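Polyphosphate kinase (Porphyromonas gingivalis, PDB 2O8R) probably catalyses the reversible transfer of the terminal phosphate of ATP to a long-chain polyphosphate, using magnesium as cofactor. Local coordinates at residues Y130-F135 with K214-V219; R191-P196 with S207-I212; S335-I340 with M362-S367; P368-I373 with I445-P450; L646-R651 with V676-A681. The protein carries 3 engineered substitutions. One frame throughout, in Å; residues are numbered along the deposited sequence.

Contact 1 (Y130-F135 with K214-V219); sequences YLRRFF and KEHLDV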
# COMPACT_ATOMS: atom_id res chain seq x y z
N TYR A 130 13.09 28.10 -10.50
CA TYR A 130 12.45 26.80 -10.39
C TYR A 130 11.52 26.70 -9.18
O TYR A 130 10.34 26.39 -9.33
CB TYR A 130 13.49 25.69 -10.33
CG TYR A 130 12.86 24.34 -10.16
CD1 TYR A 130 12.27 23.70 -11.24
CD2 TYR A 130 12.82 23.71 -8.92
CE1 TYR A 130 11.68 22.47 -11.10
CE2 TYR A 130 12.23 22.48 -8.77
CZ TYR A 130 11.66 21.86 -9.86
OH TYR A 130 11.06 20.62 -9.74
N LEU A 131 12.06 26.98 -8.00
CA LEU A 131 11.33 26.84 -6.74
C LEU A 131 10.13 27.76 -6.64
O LEU A 131 9.09 27.36 -6.13
CB LEU A 131 12.25 27.04 -5.54
CG LEU A 131 13.20 25.85 -5.36
CD1 LEU A 131 14.35 26.14 -4.42
CD2 LEU A 131 12.41 24.67 -4.88
N ARG A 132 10.27 28.97 -7.16
CA ARG A 132 9.16 29.91 -7.22
C ARG A 132 8.05 29.33 -8.07
O ARG A 132 6.87 29.46 -7.73
CB ARG A 132 9.63 31.26 -7.76
CG ARG A 132 8.55 32.30 -7.88
CD ARG A 132 9.13 33.69 -7.70
NE ARG A 132 8.47 34.66 -8.57
CZ ARG A 132 8.79 35.95 -8.64
NH1 ARG A 132 9.76 36.45 -7.88
NH2 ARG A 132 8.13 36.74 -9.48
N ARG A 133 8.41 28.66 -9.16
CA ARG A 133 7.39 28.04 -10.00
C ARG A 133 6.77 26.90 -9.22
O ARG A 133 5.54 26.82 -9.09
CB ARG A 133 7.97 27.53 -11.33
CG ARG A 133 7.01 27.55 -12.50
CD ARG A 133 7.38 26.50 -13.55
NE ARG A 133 6.82 25.19 -13.21
CZ ARG A 133 7.48 24.21 -12.59
NH1 ARG A 133 8.75 24.36 -12.22
NH2 ARG A 133 6.86 23.06 -12.33
N PHE A 134 7.65 26.06 -8.67
CA PHE A 134 7.28 24.85 -7.91
C PHE A 134 6.35 25.19 -6.78
O PHE A 134 5.30 24.57 -6.62
CB PHE A 134 8.53 24.18 -7.35
CG PHE A 134 8.30 22.81 -6.76
CD1 PHE A 134 8.16 21.70 -7.57
CD2 PHE A 134 8.28 22.63 -5.38
CE1 PHE A 134 7.99 20.44 -7.03
CE2 PHE A 134 8.10 21.37 -4.83
CZ PHE A 134 7.97 20.28 -5.66
N PHE A 135 6.73 26.20 -5.99
CA PHE A 135 5.88 26.63 -4.92
C PHE A 135 4.52 27.00 -5.48
O PHE A 135 3.50 26.51 -4.99
CB PHE A 135 6.45 27.79 -4.12
CG PHE A 135 5.50 28.30 -3.09
CD1 PHE A 135 5.35 27.62 -1.88
CD2 PHE A 135 4.71 29.41 -3.34
CE1 PHE A 135 4.46 28.07 -0.92
CE2 PHE A 135 3.81 29.86 -2.38
CZ PHE A 135 3.69 29.19 -1.16
N LYS A 214 8.79 28.41 3.57
CA LYS A 214 9.33 29.57 4.28
C LYS A 214 9.73 30.72 3.35
O LYS A 214 9.51 31.88 3.66
CB LYS A 214 10.53 29.14 5.13
CG LYS A 214 10.18 28.28 6.37
CD LYS A 214 11.42 28.07 7.22
CE LYS A 214 11.10 27.77 8.65
NZ LYS A 214 12.35 27.69 9.42
N GLU A 215 10.30 30.38 2.20
CA GLU A 215 10.82 31.35 1.27
C GLU A 215 9.71 32.04 0.45
O GLU A 215 9.96 32.99 -0.30
CB GLU A 215 11.83 30.64 0.35
CG GLU A 215 12.76 31.54 -0.47
CD GLU A 215 13.51 32.56 0.38
OE1 GLU A 215 13.85 32.26 1.55
OE2 GLU A 215 13.78 33.66 -0.14
N HIS A 216 8.48 31.58 0.59
CA HIS A 216 7.39 32.14 -0.21
C HIS A 216 6.18 32.53 0.63
O HIS A 216 5.08 32.72 0.10
CB HIS A 216 6.99 31.16 -1.31
CG HIS A 216 8.08 30.88 -2.29
ND1 HIS A 216 8.94 29.81 -2.16
CD2 HIS A 216 8.47 31.54 -3.41
CE1 HIS A 216 9.80 29.82 -3.16
NE2 HIS A 216 9.54 30.85 -3.94
N LEU A 217 6.38 32.68 1.93
CA LEU A 217 5.30 32.97 2.86
C LEU A 217 4.63 34.29 2.52
O LEU A 217 3.43 34.46 2.75
CB LEU A 217 5.82 32.98 4.30
CG LEU A 217 6.10 31.63 4.97
CD1 LEU A 217 6.86 31.82 6.26
CD2 LEU A 217 4.81 30.89 5.23
N ASP A 218 5.40 35.21 1.93
CA ASP A 218 4.90 36.51 1.50
C ASP A 218 3.77 36.44 0.46
O ASP A 218 2.94 37.34 0.42
CB ASP A 218 6.03 37.39 0.98
CG ASP A 218 6.97 36.64 0.07
OD1 ASP A 218 7.82 35.87 0.59
OD2 ASP A 218 6.86 36.82 -1.16
N VAL A 219 3.73 35.39 -0.35
CA VAL A 219 2.62 35.23 -1.30
C VAL A 219 1.37 34.67 -0.62
O VAL A 219 0.23 34.90 -1.07
CB VAL A 219 3.01 34.41 -2.58
CG1 VAL A 219 4.53 34.42 -2.81
CG2 VAL A 219 2.48 33.00 -2.53

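Contact 2 (R191-P196 with S207-I212); sequences RFVELP and SFLEDI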
# COMPACT_ATOMS: atom_id res chain seq x y z
N ARG A 191 9.53 15.13 1.05
CA ARG A 191 10.16 15.96 2.07
C ARG A 191 11.33 16.68 1.44
O ARG A 191 11.57 17.86 1.72
CB ARG A 191 10.67 15.09 3.23
CG ARG A 191 11.26 15.86 4.39
CD ARG A 191 10.25 16.81 5.04
NE ARG A 191 10.88 17.69 6.02
CZ ARG A 191 11.12 17.38 7.29
NH1 ARG A 191 10.77 16.19 7.78
NH2 ARG A 191 11.69 18.26 8.09
N PHE A 192 12.04 15.96 0.56
CA PHE A 192 13.20 16.50 -0.14
C PHE A 192 12.91 16.70 -1.61
O PHE A 192 12.44 15.79 -2.29
CB PHE A 192 14.40 15.59 0.08
CG PHE A 192 14.71 15.37 1.53
CD1 PHE A 192 15.26 16.40 2.29
CD2 PHE A 192 14.40 14.16 2.14
CE1 PHE A 192 15.52 16.21 3.64
CE2 PHE A 192 14.67 13.97 3.48
CZ PHE A 192 15.23 15.00 4.23
N VAL A 193 13.16 17.93 -2.08
CA VAL A 193 12.83 18.35 -3.43
C VAL A 193 14.14 18.57 -4.18
O VAL A 193 14.96 19.41 -3.76
CB VAL A 193 11.97 19.64 -3.41
CG1 VAL A 193 11.56 20.09 -4.82
CG2 VAL A 193 10.73 19.42 -2.58
N GLU A 194 14.36 17.80 -5.25
CA GLU A 194 15.55 17.93 -6.09
C GLU A 194 15.42 19.16 -6.98
O GLU A 194 14.34 19.46 -7.48
CB GLU A 194 15.73 16.68 -6.95
CG GLU A 194 17.12 16.56 -7.62
CD GLU A 194 17.17 15.48 -8.72
OE1 GLU A 194 16.11 15.01 -9.19
OE2 GLU A 194 18.29 15.10 -9.11
N LEU A 195 16.53 19.87 -7.16
CA LEU A 195 16.57 21.06 -8.01
C LEU A 195 17.29 20.70 -9.30
O LEU A 195 18.26 19.95 -9.26
CB LEU A 195 17.30 22.20 -7.31
CG LEU A 195 16.74 22.67 -5.96
CD1 LEU A 195 17.28 24.04 -5.62
CD2 LEU A 195 15.24 22.74 -6.00
N PRO A 196 16.81 21.22 -10.45
CA PRO A 196 17.39 20.82 -11.74
C PRO A 196 18.89 21.06 -11.89
O PRO A 196 19.47 21.96 -11.26
CB PRO A 196 16.57 21.63 -12.76
CG PRO A 196 15.27 21.92 -12.04
CD PRO A 196 15.71 22.17 -10.62
N SER A 207 16.34 20.28 -1.36
CA SER A 207 15.77 21.24 -0.44
C SER A 207 14.71 20.56 0.38
O SER A 207 14.00 19.70 -0.15
CB SER A 207 15.11 22.37 -1.21
OG SER A 207 16.09 23.19 -1.81
N PHE A 208 14.62 20.95 1.65
CA PHE A 208 13.47 20.59 2.49
C PHE A 208 12.23 21.28 1.93
O PHE A 208 12.28 22.45 1.54
CB PHE A 208 13.66 21.06 3.94
CG PHE A 208 14.72 20.31 4.70
CD1 PHE A 208 14.38 19.28 5.57
CD2 PHE A 208 16.06 20.65 4.58
CE1 PHE A 208 15.35 18.60 6.30
CE2 PHE A 208 17.03 19.98 5.30
CZ PHE A 208 16.68 18.95 6.16
N LEU A 209 11.13 20.56 1.91
CA LEU A 209 9.86 21.15 1.51
C LEU A 209 9.55 22.39 2.34
O LEU A 209 9.18 23.43 1.78
CB LEU A 209 8.75 20.12 1.64
CG LEU A 209 7.43 20.37 0.93
CD1 LEU A 209 7.67 20.87 -0.48
CD2 LEU A 209 6.60 19.08 0.94
N GLU A 210 9.72 22.30 3.66
CA GLU A 210 9.33 23.40 4.56
C GLU A 210 10.18 24.64 4.35
O GLU A 210 9.73 25.75 4.62
CB GLU A 210 9.31 22.99 6.04
CG GLU A 210 10.68 22.70 6.67
CD GLU A 210 11.10 21.23 6.56
OE1 GLU A 210 10.71 20.56 5.57
OE2 GLU A 210 11.82 20.75 7.46
N ASP A 211 11.41 24.45 3.87
CA ASP A 211 12.27 25.58 3.53
C ASP A 211 11.68 26.37 2.35
O ASP A 211 11.56 27.59 2.41
CB ASP A 211 13.69 25.10 3.23
CG ASP A 211 14.52 24.90 4.50
OD1 ASP A 211 14.09 25.33 5.59
OD2 ASP A 211 15.62 24.33 4.40
N ILE A 212 11.27 25.66 1.30
CA ILE A 212 10.63 26.30 0.17
C ILE A 212 9.43 27.11 0.60
O ILE A 212 9.29 28.27 0.21
CB ILE A 212 10.20 25.29 -0.91
CG1 ILE A 212 11.41 24.42 -1.33
CG2 ILE A 212 9.56 26.04 -2.12
CD1 ILE A 212 11.01 23.13 -2.05

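Contact 3 (S335-I340 with M362-S367); sequences SLMEGI and MEAAIS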
# COMPACT_ATOMS: atom_id res chain seq x y z
N SER A 335 13.80 -33.29 -4.08
CA SER A 335 12.85 -32.23 -3.79
C SER A 335 13.18 -31.72 -2.40
O SER A 335 13.80 -32.45 -1.61
CB SER A 335 11.41 -32.75 -3.82
OG SER A 335 11.14 -33.54 -2.67
N LEU A 336 12.76 -30.50 -2.11
CA LEU A 336 13.06 -29.85 -0.84
C LEU A 336 12.56 -30.65 0.35
O LEU A 336 13.29 -30.84 1.32
CB LEU A 336 12.55 -28.41 -0.80
CG LEU A 336 13.39 -27.46 -1.66
CD1 LEU A 336 12.67 -26.15 -1.80
CD2 LEU A 336 14.81 -27.26 -1.09
N MSE A 337 11.33 -31.16 0.25
CA MSE A 337 10.78 -31.97 1.34
C MSE A 337 11.56 -33.25 1.55
O MSE A 337 11.68 -33.74 2.67
CB MSE A 337 9.33 -32.32 1.07
CG MSE A 337 8.47 -31.13 0.86
SE MSE A 337 6.73 -31.77 0.40
CE MSE A 337 6.02 -31.96 2.21
N GLU A 338 12.10 -33.79 0.46
CA GLU A 338 12.95 -34.96 0.56
C GLU A 338 14.19 -34.60 1.35
O GLU A 338 14.57 -35.34 2.25
CB GLU A 338 13.30 -35.51 -0.82
CG GLU A 338 12.34 -36.58 -1.32
CD GLU A 338 12.70 -37.98 -0.82
OE1 GLU A 338 12.70 -38.22 0.41
OE2 GLU A 338 13.01 -38.84 -1.67
N GLY A 339 14.79 -33.46 1.04
CA GLY A 339 15.97 -32.97 1.75
C GLY A 339 15.80 -32.89 3.26
O GLY A 339 16.65 -33.38 4.00
N ILE A 340 14.69 -32.29 3.71
CA ILE A 340 14.44 -32.13 5.15
C ILE A 340 14.10 -33.46 5.82
O ILE A 340 14.35 -33.65 7.01
CB ILE A 340 13.28 -31.15 5.46
CG1 ILE A 340 13.06 -30.14 4.34
CG2 ILE A 340 13.51 -30.48 6.81
CD1 ILE A 340 13.70 -28.80 4.55
N MSE A 362 5.20 -24.32 -1.37
CA MSE A 362 4.73 -24.59 -2.73
C MSE A 362 4.86 -26.06 -3.10
O MSE A 362 3.98 -26.61 -3.76
CB MSE A 362 5.45 -23.73 -3.74
CG MSE A 362 5.02 -22.28 -3.74
SE MSE A 362 6.01 -21.26 -5.07
CE MSE A 362 7.64 -20.84 -4.12
N GLU A 363 5.96 -26.69 -2.69
CA GLU A 363 6.10 -28.14 -2.89
C GLU A 363 4.92 -28.81 -2.24
O GLU A 363 4.18 -29.53 -2.91
CB GLU A 363 7.41 -28.68 -2.31
CG GLU A 363 8.55 -28.56 -3.30
CD GLU A 363 9.81 -29.31 -2.91
OE1 GLU A 363 9.80 -30.10 -1.94
OE2 GLU A 363 10.84 -29.09 -3.60
N ALA A 364 4.72 -28.53 -0.95
CA ALA A 364 3.63 -29.10 -0.15
C ALA A 364 2.26 -28.87 -0.76
O ALA A 364 1.35 -29.68 -0.58
CB ALA A 364 3.67 -28.54 1.26
N ALA A 365 2.11 -27.76 -1.49
CA ALA A 365 0.82 -27.40 -2.06
C ALA A 365 0.35 -28.46 -3.05
O ALA A 365 -0.77 -28.94 -2.95
CB ALA A 365 0.90 -26.04 -2.73
N ILE A 366 1.23 -28.84 -3.97
CA ILE A 366 0.86 -29.78 -5.02
C ILE A 366 1.26 -31.24 -4.74
O ILE A 366 1.19 -32.09 -5.63
CB ILE A 366 1.39 -29.34 -6.40
CG1 ILE A 366 2.91 -29.18 -6.38
CG2 ILE A 366 0.72 -28.04 -6.84
CD1 ILE A 366 3.54 -29.29 -7.76
N SER A 367 1.67 -31.53 -3.51
CA SER A 367 2.01 -32.90 -3.14
C SER A 367 0.83 -33.69 -2.61
O SER A 367 0.20 -33.29 -1.63
CB SER A 367 3.13 -32.95 -2.11
OG SER A 367 3.13 -34.22 -1.47

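Contact 4 (P368-I373 with I445-P450); sequences PDVSEI and ILYHTP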
# COMPACT_ATOMS: atom_id res chain seq x y z
N PRO A 368 0.53 -34.84 -3.24
CA PRO A 368 -0.46 -35.83 -2.79
C PRO A 368 -0.28 -36.30 -1.34
O PRO A 368 -1.26 -36.66 -0.69
CB PRO A 368 -0.22 -37.01 -3.73
CG PRO A 368 1.09 -36.74 -4.41
CD PRO A 368 1.16 -35.26 -4.50
N ASP A 369 0.96 -36.29 -0.84
CA ASP A 369 1.25 -36.84 0.49
C ASP A 369 0.82 -35.95 1.66
O ASP A 369 0.69 -36.43 2.78
CB ASP A 369 2.73 -37.17 0.63
CG ASP A 369 3.23 -38.12 -0.46
OD1 ASP A 369 2.39 -38.73 -1.18
OD2 ASP A 369 4.47 -38.27 -0.59
N VAL A 370 0.61 -34.66 1.40
CA VAL A 370 0.36 -33.69 2.46
C VAL A 370 -1.13 -33.63 2.82
O VAL A 370 -1.98 -33.41 1.96
CB VAL A 370 0.85 -32.26 2.09
CG1 VAL A 370 0.73 -31.31 3.27
CG2 VAL A 370 2.27 -32.28 1.58
N SER A 371 -1.43 -33.80 4.10
CA SER A 371 -2.78 -33.67 4.60
C SER A 371 -3.03 -32.23 5.02
O SER A 371 -4.02 -31.62 4.62
CB SER A 371 -3.04 -34.63 5.76
OG SER A 371 -2.22 -34.32 6.88
N GLU A 372 -2.13 -31.68 5.84
CA GLU A 372 -2.33 -30.31 6.30
C GLU A 372 -1.10 -29.43 6.51
O GLU A 372 0.01 -29.91 6.69
CB GLU A 372 -3.26 -30.26 7.52
CG GLU A 372 -2.77 -30.88 8.78
CD GLU A 372 -3.65 -30.52 9.97
OE1 GLU A 372 -3.66 -31.27 10.97
OE2 GLU A 372 -4.34 -29.48 9.92
N ILE A 373 -1.33 -28.12 6.43
CA ILE A 373 -0.33 -27.10 6.68
C ILE A 373 -0.86 -26.15 7.73
O ILE A 373 -2.01 -25.71 7.67
CB ILE A 373 -0.03 -26.30 5.42
CG1 ILE A 373 0.34 -27.22 4.27
CG2 ILE A 373 1.07 -25.30 5.69
CD1 ILE A 373 0.46 -26.52 2.93
N ILE A 445 4.07 -28.88 8.33
CA ILE A 445 3.54 -29.64 7.21
C ILE A 445 3.34 -31.08 7.64
O ILE A 445 4.29 -31.73 8.07
CB ILE A 445 4.47 -29.58 5.99
CG1 ILE A 445 4.62 -28.15 5.50
CG2 ILE A 445 3.90 -30.40 4.87
CD1 ILE A 445 5.92 -27.91 4.82
N LEU A 446 2.10 -31.58 7.55
CA LEU A 446 1.79 -32.95 7.99
C LEU A 446 1.48 -33.89 6.82
O LEU A 446 0.73 -33.56 5.89
CB LEU A 446 0.64 -32.96 9.01
CG LEU A 446 0.85 -32.27 10.36
CD1 LEU A 446 -0.47 -32.19 11.10
CD2 LEU A 446 1.92 -32.94 11.24
N TYR A 447 2.08 -35.08 6.88
CA TYR A 447 1.84 -36.10 5.89
C TYR A 447 0.63 -36.94 6.26
O TYR A 447 0.28 -37.02 7.44
CB TYR A 447 3.05 -37.01 5.79
CG TYR A 447 4.25 -36.34 5.16
CD1 TYR A 447 4.15 -35.69 3.94
CD2 TYR A 447 5.50 -36.40 5.77
CE1 TYR A 447 5.26 -35.09 3.36
CE2 TYR A 447 6.61 -35.81 5.20
CZ TYR A 447 6.49 -35.15 4.00
OH TYR A 447 7.62 -34.57 3.45
N HIS A 448 -0.01 -37.54 5.25
CA HIS A 448 -1.02 -38.56 5.49
C HIS A 448 -0.35 -39.75 6.17
O HIS A 448 0.69 -40.23 5.71
CB HIS A 448 -1.66 -39.02 4.19
CG HIS A 448 -2.63 -38.04 3.60
ND1 HIS A 448 -2.45 -37.46 2.36
CD2 HIS A 448 -3.82 -37.57 4.06
CE1 HIS A 448 -3.47 -36.66 2.09
NE2 HIS A 448 -4.31 -36.71 3.11
N THR A 449 -0.92 -40.19 7.28
CA THR A 449 -0.41 -41.32 8.05
C THR A 449 -1.61 -42.15 8.49
O THR A 449 -2.69 -41.59 8.69
CB THR A 449 0.35 -40.85 9.30
OG1 THR A 449 -0.46 -39.94 10.06
CG2 THR A 449 1.67 -40.18 8.92
N PRO A 450 -1.44 -43.48 8.63
CA PRO A 450 -2.43 -44.47 9.08
C PRO A 450 -3.65 -43.99 9.90
O PRO A 450 -4.68 -43.64 9.31
CB PRO A 450 -1.57 -45.46 9.86
CG PRO A 450 -0.25 -45.46 9.11
CD PRO A 450 -0.17 -44.16 8.31

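Contact 5 (L646-R651 with V676-A681); sequences LEIQLR and VRAQAA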
# COMPACT_ATOMS: atom_id res chain seq x y z
N LEU A 646 28.11 -17.56 16.92
CA LEU A 646 28.12 -16.77 18.15
C LEU A 646 29.53 -16.40 18.59
O LEU A 646 29.74 -15.33 19.14
CB LEU A 646 27.40 -17.51 19.27
CG LEU A 646 25.91 -17.67 19.01
CD1 LEU A 646 25.30 -18.33 20.20
CD2 LEU A 646 25.22 -16.33 18.74
N GLU A 647 30.49 -17.28 18.33
CA GLU A 647 31.89 -17.00 18.65
C GLU A 647 32.39 -15.91 17.76
O GLU A 647 33.05 -14.97 18.23
CB GLU A 647 32.76 -18.25 18.52
CG GLU A 647 32.71 -19.16 19.73
CD GLU A 647 33.45 -20.45 19.51
OE1 GLU A 647 34.37 -20.47 18.67
OE2 GLU A 647 33.10 -21.45 20.19
N ILE A 648 32.06 -15.99 16.47
CA ILE A 648 32.33 -14.87 15.58
C ILE A 648 31.75 -13.56 16.15
O ILE A 648 32.44 -12.55 16.19
CB ILE A 648 31.78 -15.10 14.17
CG1 ILE A 648 32.39 -16.38 13.59
CG2 ILE A 648 32.07 -13.89 13.30
CD1 ILE A 648 32.07 -16.64 12.15
N GLN A 649 30.52 -13.59 16.64
CA GLN A 649 29.96 -12.38 17.22
C GLN A 649 30.78 -11.90 18.42
O GLN A 649 31.09 -10.71 18.52
CB GLN A 649 28.47 -12.51 17.53
CG GLN A 649 27.60 -12.81 16.31
CD GLN A 649 26.15 -12.38 16.47
OE1 GLN A 649 25.60 -12.39 17.58
NE2 GLN A 649 25.53 -11.99 15.37
N LEU A 650 31.18 -12.81 19.30
CA LEU A 650 31.94 -12.44 20.51
C LEU A 650 33.37 -12.02 20.21
O LEU A 650 34.05 -11.49 21.09
CB LEU A 650 31.97 -13.57 21.53
CG LEU A 650 30.67 -13.84 22.27
CD1 LEU A 650 30.89 -15.07 23.12
CD2 LEU A 650 30.22 -12.63 23.12
N ARG A 651 33.80 -12.25 18.97
CA ARG A 651 35.14 -11.91 18.50
C ARG A 651 35.14 -10.54 17.81
O ARG A 651 36.21 -9.94 17.63
CB ARG A 651 35.65 -12.99 17.56
CG ARG A 651 37.17 -13.13 17.45
CD ARG A 651 37.57 -14.19 16.42
NE ARG A 651 36.76 -15.40 16.55
CZ ARG A 651 36.54 -16.27 15.58
NH1 ARG A 651 37.07 -16.08 14.38
NH2 ARG A 651 35.78 -17.34 15.79
N VAL A 676 37.68 -7.79 12.78
CA VAL A 676 36.59 -8.71 12.51
C VAL A 676 35.29 -8.00 12.82
O VAL A 676 35.06 -7.54 13.95
CB VAL A 676 36.73 -10.06 13.28
CG1 VAL A 676 37.34 -9.86 14.62
CG2 VAL A 676 35.38 -10.77 13.41
N ARG A 677 34.46 -7.87 11.79
CA ARG A 677 33.09 -7.44 12.00
C ARG A 677 32.15 -8.60 11.67
O ARG A 677 32.19 -9.20 10.58
CB ARG A 677 32.79 -6.12 11.28
CG ARG A 677 31.78 -6.16 10.21
CD ARG A 677 31.26 -4.77 9.90
NE ARG A 677 30.05 -4.85 9.09
CZ ARG A 677 30.04 -5.08 7.78
NH1 ARG A 677 31.19 -5.23 7.13
NH2 ARG A 677 28.89 -5.15 7.12
N ALA A 678 31.34 -8.93 12.67
CA ALA A 678 30.62 -10.18 12.70
C ALA A 678 29.72 -10.40 11.48
O ALA A 678 29.61 -11.53 11.00
CB ALA A 678 29.83 -10.30 14.01
N GLN A 679 29.10 -9.33 10.98
CA GLN A 679 28.17 -9.47 9.88
C GLN A 679 28.88 -9.72 8.55
O GLN A 679 28.35 -10.42 7.68
CB GLN A 679 27.17 -8.30 9.83
CG GLN A 679 26.07 -8.41 10.92
CD GLN A 679 25.04 -7.26 10.92
OE1 GLN A 679 24.99 -6.44 10.01
NE2 GLN A 679 24.21 -7.23 11.94
N ALA A 680 30.09 -9.18 8.41
CA ALA A 680 30.93 -9.58 7.28
C ALA A 680 31.42 -11.02 7.46
O ALA A 680 31.22 -11.87 6.60
CB ALA A 680 32.09 -8.63 7.11
N ALA A 681 32.01 -11.29 8.61
CA ALA A 681 32.66 -12.57 8.85
C ALA A 681 31.73 -13.78 8.77
O ALA A 681 32.11 -14.83 8.26
CB ALA A 681 33.38 -12.54 10.18

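Contact 1 (Y130-F135 with K214-V219)
Phe135 and His216 carry this contact through their rings, whose planes lie within 10° of parallel but are slid apart, centroids 4.8 Å from each other. His216 CB stands over the centre of the Phe135 ring, 3.5 Å from its centroid, while Phe135 CB lies above the imidazole nearer its rim, a reciprocal pair of CH-pi contacts. CG of Phe135 is anti to its backbone N (chi1 175°), which places it 3.7 Å from His216 CB.

The apolar packing continues at the edge of the phenyl, where Val219 CG2 meets Phe135 CE2 close to the ring plane. At the far end of the imidazole, His216 NE2 sits obliquely 3.4 Å from Arg132 CA. Helix 125-139 and the turn after helix 209-214, both in the middle domain, are joined by this packing.

No hydrogen bond crosses between the segments. His216 ND1 is hydrogen-bonded to Ile212 O. The chemistry implies a histidine used as a flat, partly apolar packing surface, its ring orientation restrained by the ND1 hydrogen bond.

Contact 2 (R191-P196 with S207-I212)
Arg191 turns at chi2 (61°) and Glu210 has CG between its backbone N and carbonyl carbon (chi1 69°), which start the two chains toward a side-on salt bridge. They meet where a beta hairpin, strands 192-195 and 204-208, runs into helix 209-214. Arg191 NE donates to Glu210 OE1 at 2.9 Å and NH2 donates to OE2, each oxygen being met on its syn side, with the guanidinium and carboxylate planes 40° apart. Asp305 and the carbonyl of Val301 also hold the guanidinium.

The antiparallel backbone is paired at Val193 and Ser207: Val193 N reaches Ser207 O at 2.8 Å, and Ser207 N returns to Val193 O. Leu209 N in the first turn of the helix donates to Arg191 O. On the face bearing Val193 and Ser207, Val193 CG2 packs against Leu209 CD1 and Ile212 CD1. On the face bearing Phe192 and Phe208 the rings form an edge-to-face pair, and Phe192 CE1 lies over the Phe208 ring toward its rim, 3.6 Å from Phe208 CE1.

Contact 3 (S335-I340 with M362-S367)
Met337 and Glu363 mark the closest approach of the two backbones, with CA atoms 7.4 Å apart, where the start of helix 336-342 faces the last turn of helix 355-365. Ser335 is the N-cap of the first helix, its OG accepting from Glu338 N at 3.3 Å. Ile366 is the first residue to leave helical backbone angles at the end of the second.

Glu363 spans the gap with a chain extended beyond CG (chi2 -169°), bringing its carboxylate to the first backbone amides of the opposite helix. Leu336 N donates to Glu363 OE2 at 2.8 Å, using the syn lone pair, with an N-H...O angle of 162°. Met337 N donates to Glu363 OE1 at 2.9 Å, again on the syn side but 19° out of the carboxylate plane. A carboxylate so placed meets the positive end of the helix dipole, which would be expected to stabilise its negative charge. Both helices belong to the first C-terminal domain, of the phospholipase D clan, and pack against its central sheet. Met337, a selenomethionine, slides past the Glu363 side chain in the opposite direction, with Met337 CG 3.3 Å from Glu363 OE1. Its chain bends at chi3, and Met337 CE lies 4.3 Å from Ala364 CB, next to Val370 and Ile445 of the sheet.

Contact 4 (P368-I373 with I445-P450)
A classic beta bulge, with Ser371 and Glu372 both facing Leu446, shifts the register of antiparallel strands 370-377 and 442-447 by one residue. Leu446 O is where the two amides converge: Ser371 N reaches it at 2.8 Å and Glu372 N more weakly at 3.4 Å. Ser371 OG adds a bond to the same oxygen, coming from above the carbonyl plane. Leu446 N donates almost straight to Glu372 O, with an N-H...O angle of 173°, and His448 N bonds Asp369 O beyond the bulge.

The Glu372 and Leu446 side chains run side by side, Glu372 CG lying 3.5 Å from Leu446 CD1, while the Glu372 carboxylate pairs with Arg374. Ser371 CB lies over one face of the His448 imidazole, 3.8 Å from its centroid, in a CH-pi contact. Val370 CG1 packs against Ile445 CG2.

Strand 370-377 continues the sheet to Lys399 and Ser401, and strand 442-447 to Ile458. Helix 355-365, through Leu360 and Ala364, and helix 336-342, through Met337, cover the side bearing Val370 and Ile445.

Contact 5 (L646-R651 with V676-A681)
Ile648 and Ala681 form the closest apolar pair between segments 646-651 and 676-681, with Ile648 CG2 3.6 Å from Ala681 CB. That Ile648 methyl is anti to its backbone N, beside the carbonyl carbon, and it also lies 4.0 Å from Ala678 CA, between the two alanines one turn apart. Ala678 CB meets the other helix on its backbone, 3.8 Å from Gln649 CA, and touches Gln649 CG as well. The small alanine side chain is consistent with the close approach here, the CA atoms of Gln649 and Ala678 being 5.1 Å apart. At Arg651, Val676 CG1 comes to the backbone O, and the aliphatic Arg651 CG lies farther off, 4.3 Å from Val676 CG1.

No hydrogen bond joins the two segments, and several polar groups have partners outside them. Gln649 NE2 is hydrogen-bonded to Glu596 and its OE1 to Lys542. The Gln649 side chain lies about 9 Å from that of Arg570, a predicted ATP-binding residue. Two residues that follow Arg651 contribute: Val676 N is hydrogen-bonded to Asn653 OD1, and Ala678 N, in the first turn after the N-cap position Arg677, to Asp652 OD1.

The chemistry implies an alanine-lined apolar seam between two helices of the second C-terminal domain, with the amide of Gln649 directed to polar partners near the predicted nucleotide site.

Contacts 1 and 2 share the middle domain and touch each other, Leu131 packing on Ile212 and Leu195, and contact 2 is nested within the chain loop closed by contact 1. Contacts 3 and 4 likewise adjoin in the first C-terminal domain, where helices 336-342 and 355-365 of contact 3 lie against the strands of contact 4, whereas contact 5 lies in the second, some 34 Å from contact 3 between centres. Contacts 1, 2 and 3 are mainly buried; contacts 4 and 5 are partly so. Their chemistry differs: aromatic and CH-pi packing in contact 1, strand pairing with a buried salt bridge in contact 2, carboxylate to helix amides in contact 3, a bulged strand pair in contact 4, and mainly apolar packing of alanines on a helix in contact 5.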